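Local coordinates for DNA translocase coupling protein (Clostridium perfringens, PDB 6O1W) that probably binds DNA and ATP as the coupling translocase of plasmid conjugation, this chain comprising its FtsK/SpoIIIE-type motor domain and a preceding small antiparallel-sheet domain, at residues Lys93-Tyr97 / Val323-Phe327; Trp100-Glu106 / Trp151-Gln156; Glu198-Arg202 / Leu226-Ile230; Pro281-Ile286 / Ala307-Val311. The contacts are given in a common frame with arbitrary orientation. Numbering follows the deposited sequence.

Contact 1: Lys93-Tyr97 / Val323-Phe327; sequences KIPKY and VKGRF
R326 lays one face of its guanidinium against the methyl end of I94, with I94 CD1 3.5 Å from R326 CZ. Near the plane of the same group, R326 NH2 donates to P95 O at 2.8 Å and 156°. Residues 93-97 are irregular: I94 (-145/146) and P95 (-65/161) are extended, and K96 turns at -105/-5. On the other side, V323 to R326 form a type II turn with K324 at -66/132 and G325 at 82/7, closed by R326 N to V323 O at 3.2 Å; strand 326-331 starts at its exit. The closest CA pair is K96 and V323, 6.5 Å. V323 CG1 lies 3.9 Å from K96 O and 4.1 Å from K96 CB. R326 (chi1 t, chi2 p, chi3 p) bends its end back to P95, where K96 CG is 4.0 Å from R326 NH2. The contact pins the connector from the antiparallel-sheet domain against the entry to an inner strand of the motor sheet. The K324 side chain lies about 5 Å from G139 and G141, which bind ATP in another structure of this protein. R326 NE also donates to Q339, so these two bonds end on uncharged acceptors, a carbonyl and an amide.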
# COMPACT_ATOMS: atom_id res chain seq x y z
N LYS A 93 -8.94 -15.05 -8.16
CA LYS A 93 -8.88 -15.45 -6.77
C LYS A 93 -7.67 -14.89 -6.00
O LYS A 93 -6.53 -14.96 -6.47
CB LYS A 93 -8.97 -16.98 -6.65
CG LYS A 93 -9.40 -17.48 -5.27
CD LYS A 93 -10.88 -17.88 -5.21
CE LYS A 93 -11.32 -18.22 -3.80
NZ LYS A 93 -12.74 -18.63 -3.73
N ILE A 94 -7.95 -14.30 -4.84
CA ILE A 94 -6.97 -13.78 -3.88
C ILE A 94 -7.56 -14.03 -2.50
O ILE A 94 -8.78 -13.93 -2.36
CB ILE A 94 -6.50 -12.28 -4.09
CG1 ILE A 94 -7.66 -11.29 -4.23
CG2 ILE A 94 -5.54 -12.16 -5.26
CD1 ILE A 94 -7.19 -9.87 -4.50
N PRO A 95 -6.75 -14.31 -1.45
CA PRO A 95 -7.33 -14.57 -0.13
C PRO A 95 -8.03 -13.37 0.48
O PRO A 95 -7.79 -12.23 0.08
CB PRO A 95 -6.12 -15.01 0.71
CG PRO A 95 -5.07 -15.38 -0.27
CD PRO A 95 -5.28 -14.47 -1.42
N LYS A 96 -8.90 -13.64 1.47
CA LYS A 96 -9.63 -12.58 2.19
C LYS A 96 -9.01 -12.42 3.59
O LYS A 96 -9.40 -11.55 4.37
CB LYS A 96 -11.13 -12.91 2.28
CG LYS A 96 -11.83 -12.97 0.93
CD LYS A 96 -13.35 -12.93 1.10
CE LYS A 96 -14.06 -12.72 -0.23
NZ LYS A 96 -15.49 -12.37 -0.05
N TYR A 97 -8.04 -13.31 3.88
CA TYR A 97 -7.24 -13.34 5.10
C TYR A 97 -5.96 -14.07 4.78
O TYR A 97 -5.99 -15.16 4.21
CB TYR A 97 -7.98 -14.04 6.25
CG TYR A 97 -7.20 -14.07 7.54
CD1 TYR A 97 -6.82 -12.89 8.18
CD2 TYR A 97 -6.87 -15.28 8.15
CE1 TYR A 97 -6.11 -12.91 9.38
CE2 TYR A 97 -6.18 -15.31 9.36
CZ TYR A 97 -5.79 -14.13 9.96
OH TYR A 97 -5.12 -14.16 11.16
N VAL A 323 -13.05 -5.57 1.93
CA VAL A 323 -12.37 -6.70 2.54
C VAL A 323 -11.21 -6.12 3.37
O VAL A 323 -10.42 -5.33 2.84
CB VAL A 323 -11.82 -7.67 1.44
CG1 VAL A 323 -11.01 -8.81 2.04
CG2 VAL A 323 -12.94 -8.19 0.55
N LYS A 324 -11.10 -6.52 4.64
CA LYS A 324 -10.01 -6.07 5.49
C LYS A 324 -8.68 -6.63 4.96
O LYS A 324 -8.57 -7.84 4.67
CB LYS A 324 -10.22 -6.46 6.97
CG LYS A 324 -9.40 -5.59 7.93
CD LYS A 324 -9.57 -6.03 9.39
CE LYS A 324 -8.55 -5.40 10.32
NZ LYS A 324 -7.16 -5.88 10.06
N GLY A 325 -7.70 -5.74 4.84
CA GLY A 325 -6.36 -6.07 4.36
C GLY A 325 -6.25 -6.12 2.84
O GLY A 325 -5.20 -6.51 2.32
N ARG A 326 -7.29 -5.72 2.12
CA ARG A 326 -7.28 -5.69 0.66
C ARG A 326 -6.77 -4.32 0.19
O ARG A 326 -7.28 -3.28 0.62
CB ARG A 326 -8.66 -6.01 0.10
CG ARG A 326 -8.69 -6.19 -1.42
CD ARG A 326 -7.83 -7.35 -1.88
NE ARG A 326 -8.26 -8.66 -1.36
CZ ARG A 326 -9.34 -9.33 -1.77
NH1 ARG A 326 -10.16 -8.80 -2.67
NH2 ARG A 326 -9.60 -10.53 -1.27
N PHE A 327 -5.73 -4.31 -0.63
CA PHE A 327 -5.13 -3.04 -1.05
C PHE A 327 -4.84 -3.01 -2.51
O PHE A 327 -4.84 -4.05 -3.16
CB PHE A 327 -3.77 -2.89 -0.30
CG PHE A 327 -3.86 -2.46 1.14
CD1 PHE A 327 -4.09 -3.38 2.14
CD2 PHE A 327 -3.75 -1.11 1.48
CE1 PHE A 327 -4.25 -2.96 3.47
CE2 PHE A 327 -3.87 -0.70 2.81
CZ PHE A 327 -4.14 -1.62 3.79

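Contact 2: Trp100-Glu106 / Trp151-Gln156; sequences WDDKYIE and WQLLKQ
One carboxylate oxygen, D102 OD1, accepts from two indoles: W151 NE1 at 2.9 Å and 165°, and W100 NE1 at 3.0 Å and 150°. D102 OD2 takes a hydrogen from a water 2.8 Å away, whose oxygen accepts from K155 NZ at 3.0 Å; D102 OD2 and K155 NZ are 4.2 Å apart, beyond a salt bridge. Q156 NE2 adds a weak bond to E106 O (3.2 Å, 124°), though its amide is held mainly by G110 and V111. D101 OD1 accepts from K103 N at 2.9 Å, an Asx turn leading into the 3-10 segment 102-104. The partner is the C-terminal part of helix 142-155, and the closest CA pair is I105 and Q152, 6.1 Å. W100 and W151, both chi1 t, meet obliquely, five-membered centroids 5.4 Å apart and planes at 84°. I105 (m, t) packs on W151, Q152 and K155, with its CD1 3.7 Å from K155 CE and 4.1 Å from W151 NE1, while W100 CH2 lies 3.5 Å from Q152 CD. F341, F343 and H348 extend the aromatic cluster around W100. The loop is tied to the helix following the P-loop, D102 OD1 bridging the two indole N-H groups, one from each segment.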
# COMPACT_ATOMS: atom_id res chain seq x y z
N TRP A 100 0.58 -13.47 8.43
CA TRP A 100 2.02 -13.44 8.22
C TRP A 100 2.62 -14.75 8.70
O TRP A 100 2.11 -15.36 9.64
CB TRP A 100 2.67 -12.28 9.02
CG TRP A 100 4.17 -12.39 9.07
CD1 TRP A 100 4.93 -12.82 10.12
CD2 TRP A 100 5.07 -12.25 7.96
NE1 TRP A 100 6.26 -12.87 9.76
CE2 TRP A 100 6.37 -12.54 8.43
CE3 TRP A 100 4.90 -11.92 6.60
CZ2 TRP A 100 7.49 -12.45 7.61
CZ3 TRP A 100 6.02 -11.83 5.79
CH2 TRP A 100 7.29 -12.13 6.29
N ASP A 101 3.72 -15.18 8.08
CA ASP A 101 4.47 -16.36 8.49
C ASP A 101 5.95 -16.12 8.12
O ASP A 101 6.23 -15.65 7.02
CB ASP A 101 3.91 -17.62 7.84
CG ASP A 101 4.49 -18.91 8.40
OD1 ASP A 101 5.73 -19.10 8.29
OD2 ASP A 101 3.71 -19.73 8.92
N ASP A 102 6.87 -16.46 9.02
CA ASP A 102 8.31 -16.25 8.80
C ASP A 102 8.87 -17.00 7.56
O ASP A 102 9.96 -16.66 7.10
CB ASP A 102 9.12 -16.56 10.08
CG ASP A 102 9.33 -15.35 11.02
OD1 ASP A 102 8.70 -14.29 10.79
OD2 ASP A 102 10.13 -15.46 11.96
N LYS A 103 8.09 -17.94 6.97
CA LYS A 103 8.47 -18.69 5.77
C LYS A 103 8.57 -17.79 4.52
O LYS A 103 9.27 -18.15 3.56
CB LYS A 103 7.50 -19.86 5.51
CG LYS A 103 6.13 -19.46 4.95
CD LYS A 103 5.27 -20.68 4.61
CE LYS A 103 3.89 -20.26 4.16
NZ LYS A 103 3.14 -21.41 3.57
N TYR A 104 7.86 -16.62 4.54
CA TYR A 104 7.86 -15.64 3.46
C TYR A 104 9.12 -14.77 3.41
O TYR A 104 9.39 -14.17 2.37
CB TYR A 104 6.60 -14.77 3.50
CG TYR A 104 5.30 -15.54 3.38
CD1 TYR A 104 4.92 -16.14 2.19
CD2 TYR A 104 4.39 -15.58 4.44
CE1 TYR A 104 3.71 -16.82 2.07
CE2 TYR A 104 3.19 -16.26 4.34
CZ TYR A 104 2.85 -16.89 3.15
OH TYR A 104 1.65 -17.53 3.04
N ILE A 105 9.90 -14.72 4.51
CA ILE A 105 11.13 -13.92 4.58
C ILE A 105 12.09 -14.32 3.47
O ILE A 105 12.44 -15.50 3.36
CB ILE A 105 11.79 -13.95 5.99
CG1 ILE A 105 10.94 -13.18 7.00
CG2 ILE A 105 13.22 -13.38 5.95
CD1 ILE A 105 11.32 -13.35 8.40
N GLU A 106 12.49 -13.34 2.65
CA GLU A 106 13.39 -13.52 1.52
C GLU A 106 14.82 -13.62 1.97
O GLU A 106 15.24 -12.96 2.92
CB GLU A 106 13.27 -12.35 0.53
CG GLU A 106 11.89 -12.23 -0.11
CD GLU A 106 11.49 -13.34 -1.06
OE1 GLU A 106 12.24 -13.62 -2.01
OE2 GLU A 106 10.40 -13.93 -0.86
N TRP A 151 9.72 -5.84 10.33
CA TRP A 151 10.08 -7.16 10.86
C TRP A 151 11.03 -7.91 9.91
O TRP A 151 12.07 -8.41 10.33
CB TRP A 151 8.80 -7.98 11.11
CG TRP A 151 9.10 -9.37 11.56
CD1 TRP A 151 8.95 -10.52 10.83
CD2 TRP A 151 9.77 -9.76 12.78
NE1 TRP A 151 9.37 -11.61 11.56
CE2 TRP A 151 9.90 -11.17 12.75
CE3 TRP A 151 10.21 -9.05 13.91
CZ2 TRP A 151 10.45 -11.88 13.82
CZ3 TRP A 151 10.79 -9.76 14.96
CH2 TRP A 151 10.91 -11.16 14.90
N GLN A 152 10.69 -7.93 8.62
CA GLN A 152 11.48 -8.56 7.56
C GLN A 152 12.89 -7.98 7.49
O GLN A 152 13.85 -8.74 7.53
CB GLN A 152 10.76 -8.46 6.20
CG GLN A 152 9.48 -9.31 6.17
CD GLN A 152 8.70 -9.20 4.89
OE1 GLN A 152 7.57 -8.72 4.85
NE2 GLN A 152 9.27 -9.64 3.83
N LEU A 153 12.99 -6.64 7.49
CA LEU A 153 14.28 -5.95 7.47
C LEU A 153 15.07 -6.12 8.76
O LEU A 153 16.29 -6.26 8.68
CB LEU A 153 14.11 -4.47 7.11
CG LEU A 153 13.54 -4.27 5.71
CD1 LEU A 153 13.20 -2.80 5.48
CD2 LEU A 153 14.48 -4.87 4.63
N LEU A 154 14.40 -6.16 9.93
CA LEU A 154 15.07 -6.41 11.22
C LEU A 154 15.68 -7.83 11.21
O LEU A 154 16.76 -8.04 11.76
CB LEU A 154 14.06 -6.29 12.39
CG LEU A 154 13.64 -4.87 12.79
CD1 LEU A 154 12.63 -4.91 13.88
CD2 LEU A 154 14.84 -4.02 13.22
N LYS A 155 14.98 -8.79 10.56
CA LYS A 155 15.42 -10.19 10.39
C LYS A 155 16.56 -10.29 9.41
O LYS A 155 17.26 -11.29 9.43
CB LYS A 155 14.24 -11.09 9.92
CG LYS A 155 13.23 -11.44 11.01
CD LYS A 155 13.74 -12.55 11.93
CE LYS A 155 13.42 -13.93 11.43
NZ LYS A 155 14.33 -14.94 12.03
N GLN A 156 16.76 -9.28 8.53
CA GLN A 156 17.90 -9.27 7.58
C GLN A 156 19.04 -8.46 8.14
O GLN A 156 20.03 -8.27 7.44
CB GLN A 156 17.50 -8.76 6.19
CG GLN A 156 16.42 -9.62 5.54
CD GLN A 156 15.87 -9.06 4.27
OE1 GLN A 156 16.23 -7.96 3.83
NE2 GLN A 156 15.00 -9.80 3.63
O HOH W 1 12.33 -17.15 11.56

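Contact 3: Glu198-Arg202 / Leu226-Ile230; sequences ENAKR and LKRII
All three guanidinium nitrogens of R202 find acceptors. NH1 and NH2 both donate to the one carbonyl K227 O, at 2.9 Å (140°) and 2.8 Å (147°), and NH1 has a further acceptor in T270 O. R202 NE forms a salt bridge with E198 OE2, 2.9 Å and 160°, one helical turn back; R202 NH2 adds a weak 3.4 Å bond to E198 OE2. Helix 185-209 is regular here, with R202 N bonded to E198 O at 3.1 Å. R202 is nearly fully extended (chi1 m, chi2 and chi3 t), whereas E198 (t, p) curls its carboxylate back to meet it. Opposite, L226 to R228 are an extended loop that enters strand 229-233 at I229. Closest CA pairs are R202 with L226 at 8.4 Å and E198 with I229 at 9.9 Å, so side chains fill the gap. The guanidinium is sandwiched: I229 CD1 lies over one face, 3.5 Å from R202 NH2, and L226 CB over the opposite face, 4.1 Å from R202 CZ. E198 CG touches I229 CD1 at 3.9 Å. Helix 185-209 packs on the loop leading into strand 229-233, an inner strand of the parallel part of the P-loop NTPase sheet, and on its first residue, remote from the ATP site. L226 N is bonded to the side chain of N218. The charge of R202 is balanced within its own helix, while its hydrogen bonds fasten that helix to the backbone leading into the strand.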
# COMPACT_ATOMS: atom_id res chain seq x y z
N GLU A 198 24.19 11.12 7.56
CA GLU A 198 24.61 9.74 7.34
C GLU A 198 24.49 9.40 5.84
O GLU A 198 25.35 8.72 5.29
CB GLU A 198 23.82 8.73 8.21
CG GLU A 198 24.16 7.26 7.95
CD GLU A 198 25.55 6.78 8.34
OE1 GLU A 198 26.16 7.41 9.24
OE2 GLU A 198 26.02 5.77 7.78
N ASN A 199 23.44 9.90 5.19
CA ASN A 199 23.24 9.73 3.76
C ASN A 199 24.39 10.42 2.99
O ASN A 199 24.96 9.80 2.09
CB ASN A 199 21.89 10.32 3.31
CG ASN A 199 21.61 9.95 1.87
OD1 ASN A 199 21.40 8.80 1.55
ND2 ASN A 199 21.67 10.88 0.98
N ALA A 200 24.74 11.66 3.37
CA ALA A 200 25.83 12.44 2.73
C ALA A 200 27.17 11.71 2.87
O ALA A 200 27.87 11.60 1.88
CB ALA A 200 25.90 13.87 3.30
N LYS A 201 27.46 11.11 4.04
CA LYS A 201 28.68 10.32 4.28
C LYS A 201 28.74 9.05 3.40
O LYS A 201 29.80 8.72 2.87
CB LYS A 201 28.83 9.97 5.77
CG LYS A 201 29.10 11.20 6.65
CD LYS A 201 28.89 10.94 8.15
CE LYS A 201 30.17 10.54 8.85
NZ LYS A 201 29.91 10.11 10.25
N ARG A 202 27.59 8.40 3.19
CA ARG A 202 27.46 7.20 2.36
C ARG A 202 27.63 7.52 0.89
O ARG A 202 28.36 6.80 0.21
CB ARG A 202 26.12 6.50 2.62
CG ARG A 202 26.09 5.83 3.99
CD ARG A 202 24.82 5.01 4.21
NE ARG A 202 24.87 4.40 5.53
CZ ARG A 202 24.20 3.32 5.91
NH1 ARG A 202 23.36 2.72 5.07
NH2 ARG A 202 24.32 2.86 7.14
N LEU A 226 28.52 -1.13 6.23
CA LEU A 226 27.42 -0.18 6.38
C LEU A 226 26.16 -1.03 6.38
O LEU A 226 26.03 -1.95 5.58
CB LEU A 226 27.38 0.82 5.21
CG LEU A 226 28.59 1.72 5.01
CD1 LEU A 226 28.48 2.48 3.68
CD2 LEU A 226 28.73 2.70 6.15
N LYS A 227 25.26 -0.76 7.29
CA LYS A 227 24.02 -1.51 7.39
C LYS A 227 22.87 -0.73 6.81
O LYS A 227 22.84 0.51 6.90
CB LYS A 227 23.73 -1.81 8.86
CG LYS A 227 24.78 -2.69 9.57
CD LYS A 227 24.25 -3.17 10.92
CE LYS A 227 25.24 -4.00 11.70
NZ LYS A 227 25.35 -5.39 11.17
N ARG A 228 21.87 -1.46 6.26
CA ARG A 228 20.61 -0.85 5.81
C ARG A 228 19.95 -0.15 7.01
O ARG A 228 19.92 -0.72 8.10
CB ARG A 228 19.65 -1.92 5.25
CG ARG A 228 18.32 -1.32 4.75
CD ARG A 228 17.45 -2.28 3.94
NE ARG A 228 18.22 -2.91 2.88
CZ ARG A 228 18.53 -2.35 1.72
NH1 ARG A 228 18.08 -1.14 1.41
NH2 ARG A 228 19.31 -2.98 0.86
N ILE A 229 19.46 1.07 6.81
CA ILE A 229 18.71 1.81 7.82
C ILE A 229 17.23 1.90 7.36
O ILE A 229 16.96 2.38 6.26
CB ILE A 229 19.30 3.23 8.07
CG1 ILE A 229 20.72 3.15 8.70
CG2 ILE A 229 18.35 4.03 8.98
CD1 ILE A 229 21.55 4.47 8.62
N ILE A 230 16.28 1.45 8.21
CA ILE A 230 14.86 1.57 7.91
C ILE A 230 14.24 2.62 8.84
O ILE A 230 14.46 2.60 10.05
CB ILE A 230 14.08 0.22 7.86
CG1 ILE A 230 12.58 0.47 7.46
CG2 ILE A 230 14.26 -0.61 9.15
CD1 ILE A 230 11.60 -0.67 7.63

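Contact 4: Pro281-Ile286 / Ala307-Val311; sequences PDAKVI and ASEIV
Every contact between these segments is van der Waals in kind, and P281 and I310 carry most of it. P281 CG lies 3.6 Å from V311 CG2, and P281 CB 3.6 Å from A307 O and 4.0 Å from I310 CG2. The closest CA pair is P281 and A307, 5.4 Å. After extended P281 (-61/134) and D282 (-152/136), residues 283-285 take helical angles. D282 OD1 accepts from K284 N at 2.9 Å, an Asx turn, and D282 O from I286 N at 2.9 Å. D282 OD2 forms a salt bridge with R280 and a weak one, 3.4 Å, with K284 NZ. In the RecA-like core of this P-loop NTPase family, the segment follows strand 272-278 and packs on helix 305-312, the P281 side chain about 6 Å from predicted ATP-site residue G136. I310 projects into the turn: its CG2 is 3.7 Å from I286 CB and its CD1 4.0 Å from A283 N. I286 CD1 is 3.9 Å from V311 CG2; in strand 132-135, I286 touches L133 and V311 touches A135.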
# COMPACT_ATOMS: atom_id res chain seq x y z
N PRO A 281 -5.17 11.11 3.03
CA PRO A 281 -4.41 11.75 1.94
C PRO A 281 -4.90 13.18 1.74
O PRO A 281 -6.09 13.45 1.79
CB PRO A 281 -4.72 10.86 0.73
CG PRO A 281 -5.18 9.56 1.33
CD PRO A 281 -5.95 9.97 2.52
N ASP A 282 -3.94 14.09 1.62
CA ASP A 282 -4.13 15.53 1.48
C ASP A 282 -2.91 15.97 0.71
O ASP A 282 -1.82 15.51 1.04
CB ASP A 282 -4.14 16.14 2.91
CG ASP A 282 -4.38 17.64 3.04
OD1 ASP A 282 -3.80 18.42 2.24
OD2 ASP A 282 -5.12 18.04 3.96
N ALA A 283 -3.07 16.85 -0.30
CA ALA A 283 -1.96 17.38 -1.12
C ALA A 283 -0.92 18.17 -0.33
O ALA A 283 0.21 18.29 -0.79
CB ALA A 283 -2.49 18.23 -2.26
N LYS A 284 -1.28 18.67 0.86
CA LYS A 284 -0.34 19.39 1.72
C LYS A 284 0.61 18.43 2.42
O LYS A 284 1.72 18.83 2.79
CB LYS A 284 -1.08 20.20 2.79
CG LYS A 284 -1.52 21.60 2.35
CD LYS A 284 -2.94 21.96 2.83
CE LYS A 284 -3.17 21.93 4.33
NZ LYS A 284 -4.48 21.30 4.68
N VAL A 285 0.17 17.16 2.60
CA VAL A 285 0.93 16.11 3.29
C VAL A 285 1.65 15.23 2.29
O VAL A 285 2.85 15.04 2.41
CB VAL A 285 0.02 15.35 4.30
CG1 VAL A 285 0.66 14.05 4.81
CG2 VAL A 285 -0.37 16.25 5.48
N ILE A 286 0.91 14.69 1.29
CA ILE A 286 1.49 13.90 0.20
C ILE A 286 1.74 14.91 -0.92
O ILE A 286 0.91 15.08 -1.82
CB ILE A 286 0.58 12.74 -0.27
CG1 ILE A 286 0.14 11.84 0.93
CG2 ILE A 286 1.26 11.94 -1.42
CD1 ILE A 286 -0.92 10.75 0.59
N ALA A 307 -8.90 11.52 -2.82
CA ALA A 307 -8.04 10.78 -1.88
C ALA A 307 -7.21 9.72 -2.63
O ALA A 307 -6.00 9.57 -2.36
CB ALA A 307 -8.89 10.13 -0.79
N SER A 308 -7.86 8.98 -3.57
CA SER A 308 -7.20 7.97 -4.41
C SER A 308 -6.20 8.65 -5.37
O SER A 308 -5.12 8.10 -5.57
CB SER A 308 -8.23 7.20 -5.23
OG SER A 308 -7.60 6.28 -6.11
N GLU A 309 -6.59 9.81 -6.00
CA GLU A 309 -5.71 10.56 -6.92
C GLU A 309 -4.47 11.12 -6.23
O GLU A 309 -3.40 11.13 -6.83
CB GLU A 309 -6.46 11.70 -7.63
CG GLU A 309 -7.24 11.24 -8.84
CD GLU A 309 -7.99 12.32 -9.60
OE1 GLU A 309 -8.11 13.45 -9.09
OE2 GLU A 309 -8.46 12.02 -10.72
N ILE A 310 -4.61 11.56 -4.98
CA ILE A 310 -3.46 12.07 -4.22
C ILE A 310 -2.42 10.93 -4.03
O ILE A 310 -1.23 11.16 -4.25
CB ILE A 310 -3.90 12.70 -2.87
CG1 ILE A 310 -4.66 14.02 -3.11
CG2 ILE A 310 -2.68 12.94 -1.96
CD1 ILE A 310 -5.73 14.38 -2.05
N VAL A 311 -2.88 9.71 -3.69
CA VAL A 311 -1.99 8.56 -3.45
C VAL A 311 -1.44 7.94 -4.74
O VAL A 311 -0.23 7.76 -4.86
CB VAL A 311 -2.68 7.49 -2.57
CG1 VAL A 311 -1.79 6.26 -2.35
CG2 VAL A 311 -3.11 8.07 -1.23

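From the N terminus, the chain leaves the small antiparallel sheet and enters a connector whose first part opens contact 1; that loop closes only at strand 326-331, and the other three contacts are nested within it. Contacts 2, 3 and 4 follow one another in series without crossing. The connector continues straight into contact 2, which closes on helix 142-155. Contact 3 joins helix 185-209 to the start of strand 229-233, and touches contact 2 where L153 CD1 packs 3.4 Å from I230 CD1. Contact 4 closes the excursion through helix 288-293 and strand 296-299 on helix 305-312, the helix preceding strand 326-331. Contacts 1 and 3, centres about 35 Å apart, both reach the ten-stranded mixed sheet.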